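Local coordinates for glycosyl hydrolase family 2, TIM barrel domain protein (Faecalibacterium prausnitzii A2-165, PDB 6ED2) that is a family 2 glycoside hydrolase of a human gut bacterium that probably cleaves beta-glucuronides, releasing glucuronic acid, at residues F319-D324 with K338-L343; L343-G348 with E370-I375; F352-Y357 with E362-A367. All blocks are in the same frame, centred on the assembly; numbering follows the deposited sequence.

Interaction 1: residues F319-D324 with K338-L343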
loop_
_atom_site.group_PDB
_atom_site.type_symbol
_atom_site.label_atom_id
_atom_site.label_comp_id
_atom_site.label_asym_id
_atom_site.label_seq_id
_atom_site.Cartn_x
_atom_site.Cartn_y
_atom_site.Cartn_z
ATOM N N PHE A 319 -22.382 2.742 -13.814
ATOM C CA PHE A 319 -21.001 2.473 -14.179
ATOM C C PHE A 319 -20.875 2.058 -15.631
ATOM O O PHE A 319 -21.779 1.450 -16.210
ATOM C CB PHE A 319 -20.395 1.345 -13.318
ATOM C CG PHE A 319 -20.518 1.572 -11.851
ATOM C CD1 PHE A 319 -19.568 2.337 -11.173
ATOM C CD2 PHE A 319 -21.579 1.017 -11.139
ATOM C CE1 PHE A 319 -19.672 2.549 -9.808
ATOM C CE2 PHE A 319 -21.711 1.230 -9.763
ATOM C CZ PHE A 319 -20.763 1.997 -9.096
ATOM N N GLY A 320 -19.713 2.363 -16.200
ATOM C CA GLY A 320 -19.134 1.472 -17.178
ATOM C C GLY A 320 -18.403 0.358 -16.435
ATOM O O GLY A 320 -17.689 0.594 -15.462
ATOM N N ARG A 321 -18.602 -0.869 -16.900
ATOM C CA ARG A 321 -18.052 -2.048 -16.271
ATOM C C ARG A 321 -17.005 -2.700 -17.168
ATOM O O ARG A 321 -16.618 -2.176 -18.225
ATOM C CB ARG A 321 -19.188 -3.015 -15.936
ATOM C CG ARG A 321 -20.080 -2.546 -14.783
ATOM C CD ARG A 321 -21.097 -3.626 -14.413
ATOM N NE ARG A 321 -20.379 -4.858 -14.101
ATOM C CZ ARG A 321 -19.956 -5.180 -12.887
ATOM N NH1 ARG A 321 -20.223 -4.379 -11.863
ATOM N NH2 ARG A 321 -19.257 -6.292 -12.704
ATOM N N HIS A 322 -16.533 -3.857 -16.722
ATOM C CA HIS A 322 -15.750 -4.769 -17.531
ATOM C C HIS A 322 -16.035 -6.171 -17.020
ATOM O O HIS A 322 -16.402 -6.361 -15.854
ATOM C CB HIS A 322 -14.239 -4.474 -17.466
ATOM C CG HIS A 322 -13.701 -3.746 -18.670
ATOM N ND1 HIS A 322 -13.792 -4.245 -19.955
ATOM C CD2 HIS A 322 -13.063 -2.549 -18.777
ATOM C CE1 HIS A 322 -13.246 -3.387 -20.800
ATOM N NE2 HIS A 322 -12.796 -2.350 -20.109
ATOM N N GLU A 323 -15.893 -7.150 -17.900
ATOM C CA GLU A 323 -15.815 -8.536 -17.452
ATOM C C GLU A 323 -14.339 -8.772 -17.156
ATOM O O GLU A 323 -13.538 -9.074 -18.042
ATOM C CB GLU A 323 -16.375 -9.494 -18.494
ATOM C CG GLU A 323 -17.890 -9.502 -18.568
ATOM C CD GLU A 323 -18.399 -10.541 -19.563
ATOM O OE1 GLU A 323 -17.996 -10.476 -20.755
ATOM O OE2 GLU A 323 -19.178 -11.430 -19.152
ATOM N N ASP A 324 -13.967 -8.571 -15.894
ATOM C CA ASP A 324 -12.562 -8.543 -15.515
ATOM C C ASP A 324 -12.473 -8.851 -14.026
ATOM O O ASP A 324 -13.245 -8.298 -13.237
ATOM C CB ASP A 324 -11.953 -7.162 -15.834
ATOM C CG ASP A 324 -10.569 -6.967 -15.225
ATOM O OD1 ASP A 324 -9.575 -7.040 -15.977
ATOM O OD2 ASP A 324 -10.475 -6.717 -13.994
ATOM N N LYS A 338 -22.331 -11.861 -8.192
ATOM C CA LYS A 338 -23.198 -11.574 -7.052
ATOM C C LYS A 338 -22.637 -10.426 -6.225
ATOM O O LYS A 338 -23.349 -9.477 -5.890
ATOM C CB LYS A 338 -23.364 -12.828 -6.189
ATOM C CG LYS A 338 -24.159 -12.614 -4.895
ATOM C CD LYS A 338 -25.645 -12.486 -5.181
ATOM C CE LYS A 338 -26.396 -11.985 -3.980
ATOM N NZ LYS A 338 -27.833 -11.820 -4.265
ATOM N N ARG A 339 -21.351 -10.498 -5.889
ATOM C CA ARG A 339 -20.723 -9.428 -5.119
ATOM C C ARG A 339 -20.840 -8.086 -5.842
ATOM O O ARG A 339 -21.127 -7.058 -5.216
ATOM C CB ARG A 339 -19.257 -9.788 -4.853
ATOM C CG ARG A 339 -18.408 -8.668 -4.273
ATOM C CD ARG A 339 -18.732 -8.398 -2.812
ATOM N NE ARG A 339 -17.761 -7.463 -2.241
ATOM C CZ ARG A 339 -17.852 -6.935 -1.024
ATOM N NH1 ARG A 339 -18.877 -7.244 -0.242
ATOM N NH2 ARG A 339 -16.919 -6.096 -0.589
ATOM N N ASP A 340 -20.642 -8.078 -7.163
ATOM C CA ASP A 340 -20.708 -6.813 -7.906
ATOM C C ASP A 340 -22.104 -6.195 -7.819
ATOM O O ASP A 340 -22.247 -4.988 -7.575
ATOM C CB ASP A 340 -20.288 -7.026 -9.367
ATOM C CG ASP A 340 -18.784 -7.316 -9.520
ATOM O OD1 ASP A 340 -18.056 -7.311 -8.497
ATOM O OD2 ASP A 340 -18.313 -7.555 -10.659
ATOM N N PHE A 341 -23.150 -7.014 -7.960
ATOM C CA PHE A 341 -24.503 -6.491 -7.788
ATOM C C PHE A 341 -24.765 -6.035 -6.350
ATOM O O PHE A 341 -25.404 -4.990 -6.137
ATOM C CB PHE A 341 -25.523 -7.526 -8.258
ATOM C CG PHE A 341 -25.748 -7.486 -9.754
ATOM C CD1 PHE A 341 -26.751 -6.679 -10.303
ATOM C CD2 PHE A 341 -24.923 -8.203 -10.614
ATOM C CE1 PHE A 341 -26.948 -6.622 -11.679
ATOM C CE2 PHE A 341 -25.113 -8.153 -11.994
ATOM C CZ PHE A 341 -26.127 -7.360 -12.528
ATOM N N GLU A 342 -24.282 -6.787 -5.350
ATOM C CA GLU A 342 -24.420 -6.317 -3.973
ATOM C C GLU A 342 -23.756 -4.948 -3.792
ATOM O O GLU A 342 -24.296 -4.076 -3.099
ATOM C CB GLU A 342 -23.838 -7.341 -2.987
ATOM C CG GLU A 342 -24.633 -8.653 -2.907
ATOM C CD GLU A 342 -26.128 -8.428 -2.667
ATOM O OE1 GLU A 342 -26.505 -8.070 -1.524
ATOM O OE2 GLU A 342 -26.923 -8.582 -3.630
ATOM N N LEU A 343 -22.591 -4.748 -4.409
ATOM C CA LEU A 343 -21.921 -3.447 -4.369
ATOM C C LEU A 343 -22.703 -2.381 -5.138
ATOM O O LEU A 343 -22.825 -1.239 -4.680
ATOM C CB LEU A 343 -20.510 -3.566 -4.944
ATOM C CG LEU A 343 -19.493 -4.387 -4.144
ATOM C CD1 LEU A 343 -18.208 -4.552 -4.938
ATOM C CD2 LEU A 343 -19.225 -3.715 -2.797
#

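Interaction 2: residues L343-G348 with E370-I375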
loop_
_atom_site.group_PDB
_atom_site.type_symbol
_atom_site.label_atom_id
_atom_site.label_comp_id
_atom_site.label_asym_id
_atom_site.label_seq_id
_atom_site.Cartn_x
_atom_site.Cartn_y
_atom_site.Cartn_z
ATOM N N LEU A 343 -22.591 -4.748 -4.409
ATOM C CA LEU A 343 -21.921 -3.447 -4.369
ATOM C C LEU A 343 -22.703 -2.381 -5.138
ATOM O O LEU A 343 -22.825 -1.239 -4.680
ATOM C CB LEU A 343 -20.510 -3.566 -4.944
ATOM C CG LEU A 343 -19.493 -4.387 -4.144
ATOM C CD1 LEU A 343 -18.208 -4.552 -4.938
ATOM C CD2 LEU A 343 -19.225 -3.715 -2.797
ATOM N N MET A 344 -23.226 -2.717 -6.314
ATOM C CA MET A 344 -23.978 -1.712 -7.053
ATOM C C MET A 344 -25.269 -1.353 -6.334
ATOM O O MET A 344 -25.683 -0.188 -6.362
ATOM C CB MET A 344 -24.253 -2.190 -8.481
ATOM C CG MET A 344 -22.996 -2.247 -9.345
ATOM S SD MET A 344 -23.337 -2.564 -11.090
ATOM C CE MET A 344 -24.205 -4.136 -11.070
ATOM N N LYS A 345 -25.897 -2.316 -5.652
ATOM C CA LYS A 345 -27.056 -1.972 -4.827
ATOM C C LYS A 345 -26.645 -1.104 -3.643
ATOM O O LYS A 345 -27.305 -0.110 -3.320
ATOM C CB LYS A 345 -27.765 -3.236 -4.344
ATOM C CG LYS A 345 -28.451 -4.006 -5.458
ATOM C CD LYS A 345 -28.528 -5.497 -5.161
ATOM C CE LYS A 345 -29.514 -5.797 -4.042
ATOM N NZ LYS A 345 -29.591 -7.278 -3.773
ATOM N N TRP A 346 -25.552 -1.463 -2.981
ATOM C CA TRP A 346 -25.106 -0.692 -1.827
ATOM C C TRP A 346 -24.830 0.755 -2.216
ATOM O O TRP A 346 -25.206 1.684 -1.497
ATOM C CB TRP A 346 -23.857 -1.357 -1.244
ATOM C CG TRP A 346 -23.153 -0.616 -0.168
ATOM C CD1 TRP A 346 -23.442 -0.636 1.169
ATOM C CD2 TRP A 346 -22.005 0.235 -0.320
ATOM N NE1 TRP A 346 -22.546 0.151 1.853
ATOM C CE2 TRP A 346 -21.652 0.693 0.970
ATOM C CE3 TRP A 346 -21.250 0.661 -1.420
ATOM C CZ2 TRP A 346 -20.575 1.560 1.194
ATOM C CZ3 TRP A 346 -20.167 1.515 -1.198
ATOM C CH2 TRP A 346 -19.843 1.955 0.101
ATOM N N ILE A 347 -24.195 0.970 -3.371
ATOM C CA ILE A 347 -23.813 2.330 -3.741
ATOM C C ILE A 347 -24.954 3.152 -4.336
ATOM O O ILE A 347 -24.819 4.375 -4.460
ATOM C CB ILE A 347 -22.606 2.274 -4.693
ATOM C CG1 ILE A 347 -21.818 3.583 -4.621
ATOM C CG2 ILE A 347 -23.050 1.929 -6.093
ATOM C CD1 ILE A 347 -20.489 3.522 -5.317
ATOM N N GLY A 348 -26.091 2.542 -4.671
ATOM C CA GLY A 348 -27.212 3.291 -5.212
ATOM C C GLY A 348 -27.243 3.410 -6.723
ATOM O O GLY A 348 -28.002 4.232 -7.249
ATOM N N GLU A 370 -32.470 -8.157 -10.056
ATOM C CA GLU A 370 -32.219 -7.056 -9.135
ATOM C C GLU A 370 -32.812 -5.726 -9.598
ATOM O O GLU A 370 -32.688 -4.729 -8.881
ATOM C CB GLU A 370 -30.718 -6.907 -8.905
ATOM C CG GLU A 370 -30.065 -8.209 -8.437
ATOM C CD GLU A 370 -30.633 -8.725 -7.119
ATOM O OE1 GLU A 370 -31.099 -7.916 -6.274
ATOM O OE2 GLU A 370 -30.637 -9.958 -6.936
ATOM N N GLY A 371 -33.440 -5.677 -10.770
ATOM C CA GLY A 371 -34.009 -4.430 -11.250
ATOM C C GLY A 371 -32.973 -3.381 -11.599
ATOM O O GLY A 371 -33.055 -2.240 -11.136
ATOM N N PHE A 372 -31.984 -3.761 -12.403
ATOM C CA PHE A 372 -30.960 -2.849 -12.895
ATOM C C PHE A 372 -31.179 -2.598 -14.382
ATOM O O PHE A 372 -31.655 -3.473 -15.105
ATOM C CB PHE A 372 -29.551 -3.412 -12.670
ATOM C CG PHE A 372 -28.962 -3.056 -11.329
ATOM C CD1 PHE A 372 -29.277 -3.795 -10.200
ATOM C CD2 PHE A 372 -28.096 -1.981 -11.201
ATOM C CE1 PHE A 372 -28.737 -3.463 -8.962
ATOM C CE2 PHE A 372 -27.558 -1.639 -9.963
ATOM C CZ PHE A 372 -27.875 -2.381 -8.843
ATOM N N LEU A 373 -30.855 -1.385 -14.823
ATOM C CA LEU A 373 -30.962 -0.998 -16.221
ATOM C C LEU A 373 -29.617 -1.189 -16.902
ATOM O O LEU A 373 -28.577 -0.804 -16.361
ATOM C CB LEU A 373 -31.401 0.467 -16.342
ATOM C CG LEU A 373 -32.638 0.868 -15.549
ATOM C CD1 LEU A 373 -32.921 2.360 -15.696
ATOM C CD2 LEU A 373 -33.834 0.039 -16.019
ATOM N N ILE A 374 -29.645 -1.746 -18.108
ATOM C CA ILE A 374 -28.439 -2.053 -18.872
ATOM C C ILE A 374 -28.479 -1.319 -20.204
ATOM O O ILE A 374 -29.472 -1.410 -20.940
ATOM C CB ILE A 374 -28.309 -3.564 -19.124
ATOM C CG1 ILE A 374 -28.119 -4.317 -17.797
ATOM C CG2 ILE A 374 -27.175 -3.853 -20.122
ATOM C CD1 ILE A 374 -27.819 -5.788 -17.997
ATOM N N ILE A 375 -27.383 -0.640 -20.531
ATOM C CA ILE A 375 -27.087 -0.211 -21.888
ATOM C C ILE A 375 -26.181 -1.261 -22.515
ATOM O O ILE A 375 -25.036 -1.436 -22.093
ATOM C CB ILE A 375 -26.436 1.176 -21.917
ATOM C CG1 ILE A 375 -27.346 2.196 -21.219
ATOM C CG2 ILE A 375 -26.155 1.584 -23.353
ATOM C CD1 ILE A 375 -26.751 3.592 -21.132
#

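Interaction 3: residues F352-Y357 with E362-A367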
loop_
_atom_site.group_PDB
_atom_site.type_symbol
_atom_site.label_atom_id
_atom_site.label_comp_id
_atom_site.label_asym_id
_atom_site.label_seq_id
_atom_site.Cartn_x
_atom_site.Cartn_y
_atom_site.Cartn_z
ATOM N N PHE A 352 -25.948 0.215 -15.678
ATOM C CA PHE A 352 -24.573 0.117 -16.169
ATOM C C PHE A 352 -24.562 -0.177 -17.661
ATOM O O PHE A 352 -25.533 -0.679 -18.226
ATOM C CB PHE A 352 -23.735 -0.950 -15.425
ATOM C CG PHE A 352 -24.289 -2.358 -15.507
ATOM C CD1 PHE A 352 -23.934 -3.205 -16.543
ATOM C CD2 PHE A 352 -25.129 -2.845 -14.515
ATOM C CE1 PHE A 352 -24.423 -4.517 -16.594
ATOM C CE2 PHE A 352 -25.619 -4.152 -14.564
ATOM C CZ PHE A 352 -25.271 -4.981 -15.614
ATOM N N ARG A 353 -23.424 0.117 -18.278
ATOM C CA ARG A 353 -23.185 -0.133 -19.690
ATOM C C ARG A 353 -22.245 -1.321 -19.814
ATOM O O ARG A 353 -21.296 -1.449 -19.031
ATOM C CB ARG A 353 -22.580 1.118 -20.358
ATOM C CG ARG A 353 -22.063 0.919 -21.793
ATOM C CD ARG A 353 -21.595 2.237 -22.449
ATOM N NE ARG A 353 -20.481 2.853 -21.722
ATOM C CZ ARG A 353 -19.248 2.963 -22.197
ATOM N NH1 ARG A 353 -18.961 2.507 -23.405
ATOM N NH2 ARG A 353 -18.300 3.538 -21.466
ATOM N N THR A 354 -22.503 -2.201 -20.789
ATOM C CA THR A 354 -21.637 -3.370 -20.972
ATOM C C THR A 354 -20.434 -3.005 -21.838
ATOM O O THR A 354 -20.208 -3.533 -22.929
ATOM C CB THR A 354 -22.408 -4.556 -21.559
ATOM O OG1 THR A 354 -22.602 -4.377 -22.971
ATOM C CG2 THR A 354 -23.750 -4.748 -20.852
ATOM N N SER A 355 -19.656 -2.064 -21.327
ATOM C CA SER A 355 -18.420 -1.688 -21.993
ATOM C C SER A 355 -17.433 -2.838 -21.900
ATOM O O SER A 355 -17.290 -3.431 -20.832
ATOM C CB SER A 355 -17.848 -0.440 -21.330
ATOM O OG SER A 355 -18.062 -0.495 -19.928
ATOM N N HIS A 356 -16.768 -3.188 -23.008
ATOM C CA HIS A 356 -17.022 -2.683 -24.368
ATOM C C HIS A 356 -17.389 -3.846 -25.289
ATOM O O HIS A 356 -16.828 -3.992 -26.371
ATOM C CB HIS A 356 -15.789 -1.988 -24.942
ATOM C CG HIS A 356 -15.378 -0.764 -24.192
ATOM N ND1 HIS A 356 -16.208 0.325 -24.034
ATOM C CD2 HIS A 356 -14.216 -0.447 -23.569
ATOM C CE1 HIS A 356 -15.577 1.256 -23.335
ATOM N NE2 HIS A 356 -14.368 0.816 -23.047
ATOM N N TYR A 357 -18.287 -4.701 -24.825
ATOM C CA TYR A 357 -18.644 -5.945 -25.492
ATOM C C TYR A 357 -19.849 -6.507 -24.763
ATOM O O TYR A 357 -20.081 -6.159 -23.600
ATOM C CB TYR A 357 -17.480 -6.959 -25.466
ATOM C CG TYR A 357 -16.737 -6.914 -24.148
ATOM C CD1 TYR A 357 -17.204 -7.613 -23.034
ATOM C CD2 TYR A 357 -15.606 -6.120 -23.996
ATOM C CE1 TYR A 357 -16.552 -7.534 -21.826
ATOM C CE2 TYR A 357 -14.939 -6.049 -22.788
ATOM C CZ TYR A 357 -15.425 -6.744 -21.713
ATOM O OH TYR A 357 -14.781 -6.643 -20.524
ATOM N N GLU A 362 -25.520 -14.492 -17.952
ATOM C CA GLU A 362 -25.833 -14.577 -16.524
ATOM C C GLU A 362 -25.852 -13.207 -15.847
ATOM O O GLU A 362 -26.604 -12.998 -14.888
ATOM C CB GLU A 362 -24.817 -15.499 -15.835
ATOM C CG GLU A 362 -24.993 -16.971 -16.194
ATOM C CD GLU A 362 -24.313 -17.383 -17.486
ATOM O OE1 GLU A 362 -23.976 -16.520 -18.349
ATOM O OE2 GLU A 362 -24.115 -18.605 -17.641
ATOM N N ILE A 363 -25.043 -12.259 -16.323
ATOM C CA ILE A 363 -25.062 -10.915 -15.742
ATOM C C ILE A 363 -26.385 -10.200 -16.046
ATOM O O ILE A 363 -26.925 -9.485 -15.192
ATOM C CB ILE A 363 -23.834 -10.125 -16.235
ATOM C CG1 ILE A 363 -22.559 -10.744 -15.646
ATOM C CG2 ILE A 363 -23.946 -8.634 -15.883
ATOM C CD1 ILE A 363 -21.286 -10.303 -16.323
ATOM N N TYR A 364 -26.935 -10.377 -17.258
ATOM C CA TYR A 364 -28.240 -9.786 -17.568
ATOM C C TYR A 364 -29.340 -10.454 -16.763
ATOM O O TYR A 364 -30.292 -9.791 -16.318
ATOM C CB TYR A 364 -28.575 -9.911 -19.061
ATOM C CG TYR A 364 -27.533 -9.354 -20.008
ATOM C CD1 TYR A 364 -27.732 -8.126 -20.646
ATOM C CD2 TYR A 364 -26.356 -10.057 -20.271
ATOM C CE1 TYR A 364 -26.766 -7.602 -21.526
ATOM C CE2 TYR A 364 -25.392 -9.549 -21.134
ATOM C CZ TYR A 364 -25.613 -8.318 -21.775
ATOM O OH TYR A 364 -24.661 -7.812 -22.630
ATOM N N GLN A 365 -29.244 -11.775 -16.600
ATOM C CA GLN A 365 -30.240 -12.484 -15.807
ATOM C C GLN A 365 -30.279 -11.939 -14.384
ATOM O O GLN A 365 -31.358 -11.764 -13.803
ATOM C CB GLN A 365 -29.937 -13.982 -15.820
ATOM C CG GLN A 365 -29.985 -14.608 -17.231
ATOM C CD GLN A 365 -29.465 -16.049 -17.251
ATOM O OE1 GLN A 365 -29.106 -16.609 -16.212
ATOM N NE2 GLN A 365 -29.443 -16.655 -18.429
ATOM N N MET A 366 -29.109 -11.623 -13.820
ATOM C CA MET A 366 -29.086 -11.063 -12.471
ATOM C C MET A 366 -29.628 -9.642 -12.462
ATOM O O MET A 366 -30.360 -9.261 -11.542
ATOM C CB MET A 366 -27.664 -11.102 -11.887
ATOM C CG MET A 366 -27.562 -10.405 -10.513
ATOM S SD MET A 366 -26.432 -11.132 -9.282
ATOM C CE MET A 366 -27.182 -12.754 -9.105
ATOM N N ALA A 367 -29.254 -8.830 -13.461
ATOM C CA ALA A 367 -29.873 -7.508 -13.597
ATOM C C ALA A 367 -31.390 -7.626 -13.695
ATOM O O ALA A 367 -32.118 -6.837 -13.085
ATOM C CB ALA A 367 -29.309 -6.774 -14.810
#

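Interaction 1: residues F319-D324 with K338-L343
The guanidinium group of Arg321 meets the carboxylate of Asp340 at its edge, not over a face: OD2 of Asp340 lies almost in the guanidinium plane, only 4° out of it. The two flat groups are turned 49° against each other, so the pair does not form the coplanar, two-pronged bridge of two nitrogens and two oxygens. A single salt-bridging hydrogen bond does the work, from Arg321 NH2 to Asp340 OD2 at 2.6 Å, with an N-H...O angle of 154°. It reaches OD2 on the anti side of the carboxylate and tilted from its plane. Arg321 NH1 makes only a van der Waals contact with Asp340 CB, at 3.6 Å. With CG anti to the carbonyl carbon and a bend at chi3, the Arg321 chain brings its guanidinium to the helix, while Arg321 and Asp340 keep their CA atoms 10.0 Å apart. OD1 of Asp340 bridges to Arg606, so each oxygen of this buried carboxylate has an arginine partner, which would probably favour its charged form. Arg321 has further packing from Met344 and from Tyr359. The contact ties the residue just beyond strand 312-320 to helix 334-347, within the first beta-alpha-beta unit of the TIM barrel, completed by strand 351-353. Phe319, near the end of strand 312-320, pairs its backbone with Cys351 and Arg353 and packs its ring on Met344 and Ile347 of the same helix, while Phe341 turns to helix 361-370.

Interaction 2: residues L343-G348 with E370-I375
Lys345 NZ is gripped by two carboxylates, bridging to Glu370 OE1 at 3.0 Å and also to Glu342 one helical turn earlier. The ammonium group comes to OE1 from above the carboxylate plane, 56° out of it, and the two side chains cross at about a right angle. A bend at chi3 (71°) turns the end of the lysine toward Glu370, while its stem is used differently: Lys345 CG sits at the edge of the Phe372 ring, 3.6 Å from CE1. Met344 packs against the same ring, its CB lying 3.6 Å from Phe372 CZ. Further along, its sulfur makes an oblique Met-aromatic contact, with SD 5.2 Å from the centroid of the Phe372 ring and 39° off the normal, and its CE methyl lies over one face. In the TIM barrel these residues join the last turns of helix 334-347 to the turn that leads from helix 361-370 into strand 373-377. A glycine follows each helix: Gly348 closes the first with a Schellman motif, its phi positive and its N bonded to Lys345 O at 3.2 Å and weakly to Met344 O; Gly371, also at positive phi, is the first residue beyond the second. Phe372 is met edge-to-face by Phe341 and by His270, and it packs on Ala367. Glu370, on the more open side of the contact, touches Ser70 of a second subunit.

Interaction 3: residues F352-Y357 with E362-A367
Apolar contact carries one half of this buried interface. Phe352 directs the end of its ring at helix 361-370, where CZ lies 3.9 Å from Ile363 CG2 and 4.5 Å from Ala367 CB; both methyls come obliquely to the ring. Phe352 CG stands between the backbone N and the carbonyl carbon (chi1 59°), a crowded setting that carries the ring off the strand toward these methyls. In the other half, Thr354 and Tyr364 cross at about a right angle, and the threonine methyl CG2 packs against the phenol oxygen, 3.7 Å from Tyr364 OH. The two segments belong to the beta-alpha-beta unit of strand 351-353, helix 361-370 and strand 373-377 in the TIM barrel, and Ile374 of the last strand packs on Phe352, Thr354, Tyr364 and Ala367. Polar bonds run alongside the interface. Thr354 OG1 donates to Tyr357 O at 3.2 Å, approaching from above the carbonyl plane, and is also bonded to Glu377 N; Tyr364 OH bonds to Asp376. Thr354 is the centre of an inverse gamma turn, and a cis peptide bond follows it in the turn, before His356. With an alanine here, the hydroxyl and the methyl are gone, which would probably leave Tyr357 O and Glu377 N without this partner and open a gap beside the hydroxyl of Tyr364.

How the interactions relate
All three contacts join helices 334-347 or 361-370 to neighbouring parallel strands of one TIM barrel or to the turns at their ends. Interactions 1 and 3 are buried, interaction 2 partly. Interactions 1 and 2 both use helix 334-347, sharing Leu343; interaction 3 nests in the loop that interaction 2 closes. Interaction 1 rests on one buried charge pair, interaction 2 combines a salt bridge on its partly exposed side with aromatic packing, and interaction 3 is held by apolar side chains, with no hydrogen bond across it. Met344 joins the first two, its SD 3.7 Å from Arg321 NH1. Interactions 1 and 3 meet through His322 ND1 and Tyr357 OH, 2.7 Å apart, a probable hydrogen bond.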